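Local coordinates for protein peroxisomal catalase A (Saccharomyces cerevisiae, PDB 1A4E) that probably breaks down the hydrogen peroxide made by peroxisomal oxidases into water and oxygen at a buried heme, working as a homotetramer, at residues P132-R137 and F280-V285; S199-K204 and S329-L334. One frame throughout, in Å; residues are numbered along the deposited sequence.

Contact 1 (P132-R137 and F280-V285). With HEM (protoporphyrin IX containing Fe), chain I.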
# COMPACT_ATOMS: atom_id res chain seq x y z
N PRO B 132 4.82 -34.20 -11.79
CA PRO B 132 5.17 -34.05 -13.20
C PRO B 132 4.22 -33.19 -14.02
O PRO B 132 4.60 -32.60 -15.04
CB PRO B 132 5.22 -35.46 -13.74
CG PRO B 132 5.30 -36.34 -12.53
CD PRO B 132 4.48 -35.59 -11.51
N VAL B 133 2.94 -33.18 -13.60
CA VAL B 133 1.89 -32.46 -14.30
C VAL B 133 1.16 -31.46 -13.40
O VAL B 133 1.58 -31.21 -12.28
CB VAL B 133 0.88 -33.49 -14.90
CG1 VAL B 133 1.59 -34.34 -15.95
CG2 VAL B 133 0.33 -34.41 -13.84
N PHE B 134 0.08 -30.85 -13.90
CA PHE B 134 -0.77 -30.00 -13.09
C PHE B 134 -2.22 -30.16 -13.53
O PHE B 134 -2.54 -30.86 -14.50
CB PHE B 134 -0.29 -28.55 -13.23
CG PHE B 134 -0.75 -27.58 -12.14
CD1 PHE B 134 -0.41 -27.80 -10.80
CD2 PHE B 134 -1.52 -26.47 -12.51
CE1 PHE B 134 -0.86 -26.90 -9.82
CE2 PHE B 134 -1.96 -25.58 -11.52
CZ PHE B 134 -1.63 -25.80 -10.18
N PHE B 135 -3.12 -29.53 -12.79
CA PHE B 135 -4.56 -29.62 -12.99
C PHE B 135 -5.12 -28.96 -14.24
O PHE B 135 -6.20 -29.33 -14.70
CB PHE B 135 -5.27 -29.02 -11.79
CG PHE B 135 -4.88 -29.61 -10.44
CD1 PHE B 135 -3.78 -29.10 -9.75
CD2 PHE B 135 -5.65 -30.63 -9.88
CE1 PHE B 135 -3.45 -29.61 -8.49
CE2 PHE B 135 -5.32 -31.13 -8.62
CZ PHE B 135 -4.22 -30.62 -7.93
N ILE B 136 -4.43 -27.96 -14.81
CA ILE B 136 -4.99 -27.21 -15.92
C ILE B 136 -4.02 -27.03 -17.08
O ILE B 136 -2.80 -27.16 -16.92
CB ILE B 136 -5.47 -25.79 -15.45
CG1 ILE B 136 -4.31 -25.04 -14.79
CG2 ILE B 136 -6.66 -25.91 -14.50
CD1 ILE B 136 -4.60 -23.56 -14.52
N ARG B 137 -4.56 -26.76 -18.26
CA ARG B 137 -3.78 -26.42 -19.44
C ARG B 137 -4.31 -25.12 -20.07
O ARG B 137 -3.85 -24.69 -21.13
CB ARG B 137 -3.81 -27.59 -20.45
CG ARG B 137 -5.15 -28.00 -21.04
CD ARG B 137 -4.87 -29.15 -22.00
NE ARG B 137 -6.07 -29.52 -22.73
CZ ARG B 137 -6.17 -30.64 -23.45
NH1 ARG B 137 -5.18 -31.52 -23.55
NH2 ARG B 137 -7.32 -30.91 -24.05
N PHE B 280 3.29 -28.65 -25.42
CA PHE B 280 2.77 -27.49 -24.73
C PHE B 280 1.66 -27.84 -23.75
O PHE B 280 1.02 -26.95 -23.18
CB PHE B 280 2.24 -26.50 -25.77
CG PHE B 280 3.26 -26.15 -26.84
CD1 PHE B 280 4.59 -25.87 -26.49
CD2 PHE B 280 2.86 -26.14 -28.18
CE1 PHE B 280 5.52 -25.56 -27.49
CE2 PHE B 280 3.80 -25.84 -29.17
CZ PHE B 280 5.13 -25.55 -28.83
N ASP B 281 1.39 -29.14 -23.53
CA ASP B 281 0.36 -29.55 -22.61
C ASP B 281 0.96 -30.01 -21.30
O ASP B 281 1.67 -31.01 -21.21
CB ASP B 281 -0.45 -30.69 -23.22
CG ASP B 281 -1.70 -31.13 -22.45
OD1 ASP B 281 -1.98 -30.64 -21.36
OD2 ASP B 281 -2.41 -31.99 -22.96
N LEU B 282 0.57 -29.25 -20.27
CA LEU B 282 1.03 -29.45 -18.90
C LEU B 282 0.55 -30.75 -18.28
O LEU B 282 1.20 -31.28 -17.38
CB LEU B 282 0.53 -28.32 -18.02
CG LEU B 282 1.40 -27.61 -16.99
CD1 LEU B 282 0.42 -26.82 -16.15
CD2 LEU B 282 2.22 -28.54 -16.11
N THR B 283 -0.59 -31.29 -18.73
CA THR B 283 -1.13 -32.52 -18.17
C THR B 283 -0.50 -33.79 -18.74
O THR B 283 -0.88 -34.90 -18.36
CB THR B 283 -2.66 -32.51 -18.38
OG1 THR B 283 -2.88 -32.60 -19.77
CG2 THR B 283 -3.31 -31.24 -17.83
N LYS B 284 0.52 -33.68 -19.60
CA LYS B 284 1.17 -34.82 -20.21
C LYS B 284 2.63 -34.95 -19.80
O LYS B 284 3.33 -33.95 -19.67
CB LYS B 284 1.14 -34.71 -21.73
CG LYS B 284 -0.22 -34.58 -22.40
CD LYS B 284 -1.05 -35.85 -22.32
CE LYS B 284 -2.37 -35.60 -23.01
NZ LYS B 284 -3.18 -34.69 -22.22
N VAL B 285 3.09 -36.19 -19.58
CA VAL B 285 4.49 -36.47 -19.33
C VAL B 285 5.06 -37.14 -20.57
O VAL B 285 4.36 -37.74 -21.38
CB VAL B 285 4.71 -37.43 -18.12
CG1 VAL B 285 4.16 -36.73 -16.90
CG2 VAL B 285 4.02 -38.77 -18.28
CHA HEM I . 3.26 -19.59 -6.44
CHB HEM I . 0.52 -18.11 -10.09
CHC HEM I . 0.79 -22.48 -12.03
CHD HEM I . 4.33 -23.56 -8.95
C1A HEM I . 2.35 -18.86 -7.19
C2A HEM I . 2.04 -17.46 -6.94
C3A HEM I . 1.34 -17.02 -8.02
C4A HEM I . 1.19 -18.15 -8.90
CMA HEM I . 0.87 -15.60 -8.31
CAA HEM I . 2.50 -16.64 -5.75
CBA HEM I . 3.66 -15.77 -6.17
CGA HEM I . 4.21 -14.87 -5.08
O1A HEM I . 3.45 -14.16 -4.42
O2A HEM I . 5.42 -14.87 -4.92
C1B HEM I . 0.38 -19.18 -10.96
C2B HEM I . -0.43 -19.14 -12.15
C3B HEM I . -0.45 -20.41 -12.66
C4B HEM I . 0.38 -21.20 -11.76
CMB HEM I . -1.12 -17.87 -12.65
CAB HEM I . -1.11 -20.94 -13.78
CBB HEM I . -1.76 -20.20 -14.88
C1C HEM I . 1.80 -23.16 -11.38
C2C HEM I . 2.42 -24.37 -11.88
C3C HEM I . 3.47 -24.65 -11.05
C4C HEM I . 3.47 -23.61 -10.04
CMC HEM I . 1.97 -25.11 -13.14
CAC HEM I . 4.39 -25.67 -11.16
CBC HEM I . 5.25 -25.85 -12.31
C1D HEM I . 4.33 -22.58 -7.98
C2D HEM I . 5.21 -22.56 -6.84
C3D HEM I . 4.89 -21.46 -6.13
C4D HEM I . 3.82 -20.80 -6.83
CMD HEM I . 6.31 -23.56 -6.51
CAD HEM I . 5.49 -21.03 -4.80
CBD HEM I . 6.70 -20.14 -4.92
CGD HEM I . 7.25 -19.83 -3.54
O1D HEM I . 7.64 -20.75 -2.83
O2D HEM I . 7.28 -18.67 -3.15
NA HEM I . 1.85 -19.27 -8.41
NB HEM I . 0.90 -20.43 -10.74
NC HEM I . 2.48 -22.67 -10.28
ND HEM I . 3.49 -21.48 -7.98
FE HEM I . 2.15 -20.98 -9.32

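Contact 2 (S199-K204 and S329-L334). With HEM (protoporphyrin IX containing Fe), chain I.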
# COMPACT_ATOMS: atom_id res chain seq x y z
N SER B 199 9.86 -29.69 -13.60
CA SER B 199 9.51 -28.44 -14.25
C SER B 199 8.04 -28.35 -14.60
O SER B 199 7.46 -27.26 -14.56
CB SER B 199 10.33 -28.26 -15.52
OG SER B 199 10.10 -29.24 -16.52
N GLY B 200 7.41 -29.50 -14.88
CA GLY B 200 6.02 -29.59 -15.28
C GLY B 200 5.87 -29.23 -16.75
O GLY B 200 5.45 -30.04 -17.57
N HIS B 201 6.23 -27.99 -17.06
CA HIS B 201 6.21 -27.48 -18.40
C HIS B 201 7.46 -27.88 -19.18
O HIS B 201 8.50 -28.28 -18.66
CB HIS B 201 6.16 -25.96 -18.41
CG HIS B 201 5.12 -25.32 -17.52
ND1 HIS B 201 3.83 -25.16 -17.71
CD2 HIS B 201 5.43 -24.76 -16.31
CE1 HIS B 201 3.34 -24.53 -16.67
NE2 HIS B 201 4.31 -24.30 -15.83
N THR B 202 7.30 -27.72 -20.49
CA THR B 202 8.38 -27.86 -21.43
C THR B 202 9.03 -26.47 -21.48
O THR B 202 8.34 -25.45 -21.55
CB THR B 202 7.81 -28.25 -22.81
OG1 THR B 202 7.29 -29.57 -22.70
CG2 THR B 202 8.85 -28.20 -23.90
N TYR B 203 10.35 -26.43 -21.37
CA TYR B 203 11.09 -25.19 -21.54
C TYR B 203 11.94 -25.33 -22.80
O TYR B 203 12.01 -26.40 -23.39
CB TYR B 203 11.98 -24.95 -20.33
CG TYR B 203 11.20 -24.47 -19.10
CD1 TYR B 203 10.45 -25.35 -18.31
CD2 TYR B 203 11.27 -23.11 -18.77
CE1 TYR B 203 9.77 -24.87 -17.19
CE2 TYR B 203 10.59 -22.63 -17.65
CZ TYR B 203 9.84 -23.51 -16.87
OH TYR B 203 9.17 -23.02 -15.76
N LYS B 204 12.55 -24.24 -23.28
CA LYS B 204 13.42 -24.31 -24.44
C LYS B 204 14.81 -23.89 -24.03
O LYS B 204 15.01 -22.74 -23.63
CB LYS B 204 12.91 -23.40 -25.56
CG LYS B 204 11.63 -23.95 -26.20
CD LYS B 204 11.22 -23.12 -27.41
CE LYS B 204 10.68 -21.75 -27.00
NZ LYS B 204 10.39 -20.94 -28.17
N SER B 329 8.43 -22.14 -23.12
CA SER B 329 7.77 -22.60 -24.34
C SER B 329 6.39 -21.96 -24.46
O SER B 329 5.95 -21.24 -23.56
CB SER B 329 7.62 -24.11 -24.34
OG SER B 329 6.65 -24.56 -23.40
N ALA B 330 5.67 -22.28 -25.55
CA ALA B 330 4.34 -21.75 -25.80
C ALA B 330 3.25 -22.48 -25.03
O ALA B 330 2.07 -22.42 -25.40
CB ALA B 330 4.02 -21.82 -27.29
N ASP B 331 3.62 -23.20 -23.96
CA ASP B 331 2.67 -23.81 -23.04
C ASP B 331 1.86 -22.65 -22.45
O ASP B 331 2.46 -21.78 -21.81
CB ASP B 331 3.44 -24.56 -21.95
CG ASP B 331 2.66 -25.20 -20.80
OD1 ASP B 331 1.69 -24.64 -20.28
OD2 ASP B 331 3.05 -26.28 -20.37
N PRO B 332 0.53 -22.59 -22.62
CA PRO B 332 -0.32 -21.46 -22.26
C PRO B 332 -0.30 -21.11 -20.77
O PRO B 332 -0.48 -19.95 -20.41
CB PRO B 332 -1.70 -21.83 -22.73
CG PRO B 332 -1.46 -22.96 -23.67
CD PRO B 332 -0.30 -23.70 -23.06
N VAL B 333 -0.11 -22.13 -19.92
CA VAL B 333 -0.04 -21.95 -18.48
C VAL B 333 1.29 -21.29 -18.12
O VAL B 333 1.28 -20.32 -17.37
CB VAL B 333 -0.21 -23.33 -17.80
CG1 VAL B 333 -0.14 -23.24 -16.29
CG2 VAL B 333 -1.58 -23.85 -18.16
N LEU B 334 2.42 -21.76 -18.68
CA LEU B 334 3.72 -21.15 -18.44
C LEU B 334 3.79 -19.72 -18.95
O LEU B 334 4.40 -18.86 -18.31
CB LEU B 334 4.83 -21.96 -19.12
CG LEU B 334 6.28 -21.47 -19.03
CD1 LEU B 334 6.69 -21.21 -17.58
CD2 LEU B 334 7.18 -22.51 -19.66
CHA HEM I . 3.26 -19.59 -6.44
CHB HEM I . 0.52 -18.11 -10.09
CHC HEM I . 0.79 -22.48 -12.03
CHD HEM I . 4.33 -23.56 -8.95
C1A HEM I . 2.35 -18.86 -7.19
C2A HEM I . 2.04 -17.46 -6.94
C3A HEM I . 1.34 -17.02 -8.02
C4A HEM I . 1.19 -18.15 -8.90
CMA HEM I . 0.87 -15.60 -8.31
CAA HEM I . 2.50 -16.64 -5.75
CBA HEM I . 3.66 -15.77 -6.17
CGA HEM I . 4.21 -14.87 -5.08
O1A HEM I . 3.45 -14.16 -4.42
O2A HEM I . 5.42 -14.87 -4.92
C1B HEM I . 0.38 -19.18 -10.96
C2B HEM I . -0.43 -19.14 -12.15
C3B HEM I . -0.45 -20.41 -12.66
C4B HEM I . 0.38 -21.20 -11.76
CMB HEM I . -1.12 -17.87 -12.65
CAB HEM I . -1.11 -20.94 -13.78
CBB HEM I . -1.76 -20.20 -14.88
C1C HEM I . 1.80 -23.16 -11.38
C2C HEM I . 2.42 -24.37 -11.88
C3C HEM I . 3.47 -24.65 -11.05
C4C HEM I . 3.47 -23.61 -10.04
CMC HEM I . 1.97 -25.11 -13.14
CAC HEM I . 4.39 -25.67 -11.16
CBC HEM I . 5.25 -25.85 -12.31
C1D HEM I . 4.33 -22.58 -7.98
C2D HEM I . 5.21 -22.56 -6.84
C3D HEM I . 4.89 -21.46 -6.13
C4D HEM I . 3.82 -20.80 -6.83
CMD HEM I . 6.31 -23.56 -6.51
CAD HEM I . 5.49 -21.03 -4.80
CBD HEM I . 6.70 -20.14 -4.92
CGD HEM I . 7.25 -19.83 -3.54
O1D HEM I . 7.64 -20.75 -2.83
O2D HEM I . 7.28 -18.67 -3.15
NA HEM I . 1.85 -19.27 -8.41
NB HEM I . 0.90 -20.43 -10.74
NC HEM I . 2.48 -22.67 -10.28
ND HEM I . 3.49 -21.48 -7.98
FE HEM I . 2.15 -20.98 -9.32
O HOH W 1 4.55 -28.46 -21.25
O HOH W 2 7.50 -22.65 -27.68

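Contact 1 (P132-R137 and F280-V285)
The Phe134 ring has heme methyl CMC over one face and Phe135 CD1 over the other, both offset toward its rim; Leu282 runs alongside, its CD1 3.5 Å from Phe134 CB. With CG anti to the backbone N (chi1 -162°), Phe134 swings its ring to the heme and leaves CB for the leucine; CD1 of Leu282 itself stands 3.8 Å from heme CMC, so two apolar side chains suit this wall of the heme pocket; Phe134 also lines the azide site. The other flat group, the Arg137 guanidinium, meets Asp281 at its edge: NH1 bonds OD2 at 2.9 Å, nearly in the guanidinium plane but well above that of the carboxylate. Lys284 NZ reaches the same OD2 from the opposite face, also at 2.9 Å. OD1 accepts from Thr283 N, which makes an Asx turn at the start of the type I turn 281-284, and from Thr283 OG1. An alanine in place of Asp281 would probably leave Arg137 and Lys284, 4.0 Å apart at NH1 and NZ, without the charge between them and free the turn to shift. Pro132 CB and Val133 CG1 each lie 3.6 Å from Val285 CG1. Both segments are loops: helix 176-182 packs on Val133, helix 141-149 on Ile136, and Asp428, just before helix 430-440, pairs with Arg137 and Lys284, while the carbonyls of Trp420 and Ala421 take further Arg137 bonds.

Contact 2 (S199-K204 and S329-L334)
One wall of the heme pocket is built here, where the N-terminus of helix 332-348, the helix that carries the axial ligand Tyr341, meets the chain leading into strand 203-206. His201 and Leu334 face each other: CB of Leu334 sits over the centre of the imidazole, 3.7 Å from its centroid, a CH-pi contact. The same leucine lays CD2 over a face of the Tyr203 ring, offset toward the rim, so it presents CB to the imidazole and CD2 to the phenol. At the imidazole edge, ND1 donates to Asp331 OD2 (3.0 Å, 156° at the hydrogen). The acceptor lies in the ring plane, yet the bond meets the carboxylate from above, since the two planes stand 77° apart. Asp331 is the N-cap: with CG anti to its backbone N (chi1 175°), OD1 turns back to accept weak bonds from the N-H groups of Val333 and Leu334. A water bridges its OD2 to Thr202 N. Ser329 OG gives a 2.7 Å hydrogen bond to Thr202 O, a small hydroxyl suited to a close approach of two backbones. On the heme side, Val333 CG1 touches CAB of the vinyl group at 3.5 Å, and NE2 of His201 is 3.7 Å from CMC. NE2 also has a weak hydrogen bond with Arg337 NH1, which agrees with a proton on ND1. Because ND1 donates to a carboxylate, the negative charge would probably favour that proton and polarise the ring; the same carboxylate, set at a helix N-terminus, is likely to be stabilised by the helix dipole.

In the fold
Contacts 1 and 2 are both buried, their centres about 9 Å apart, and both line the heme pocket. They meet directly: Leu282 of contact 1 packs on the His201 ring and on Val333, and Phe280 O rests against Asp331. Their segments alternate along the sequence, so the pocket wall is woven from distant parts of the chain. Contact 1 joins two loops and relies on ion pairs, a salt-bridge network extending to Asp428 near the C-terminal helices; contact 2 joins the chain leading into strand 203-206 to the N-terminus of helix 332-348, and relies on a histidine-carboxylate hydrogen bond, capping at the helix start and CH-pi packing.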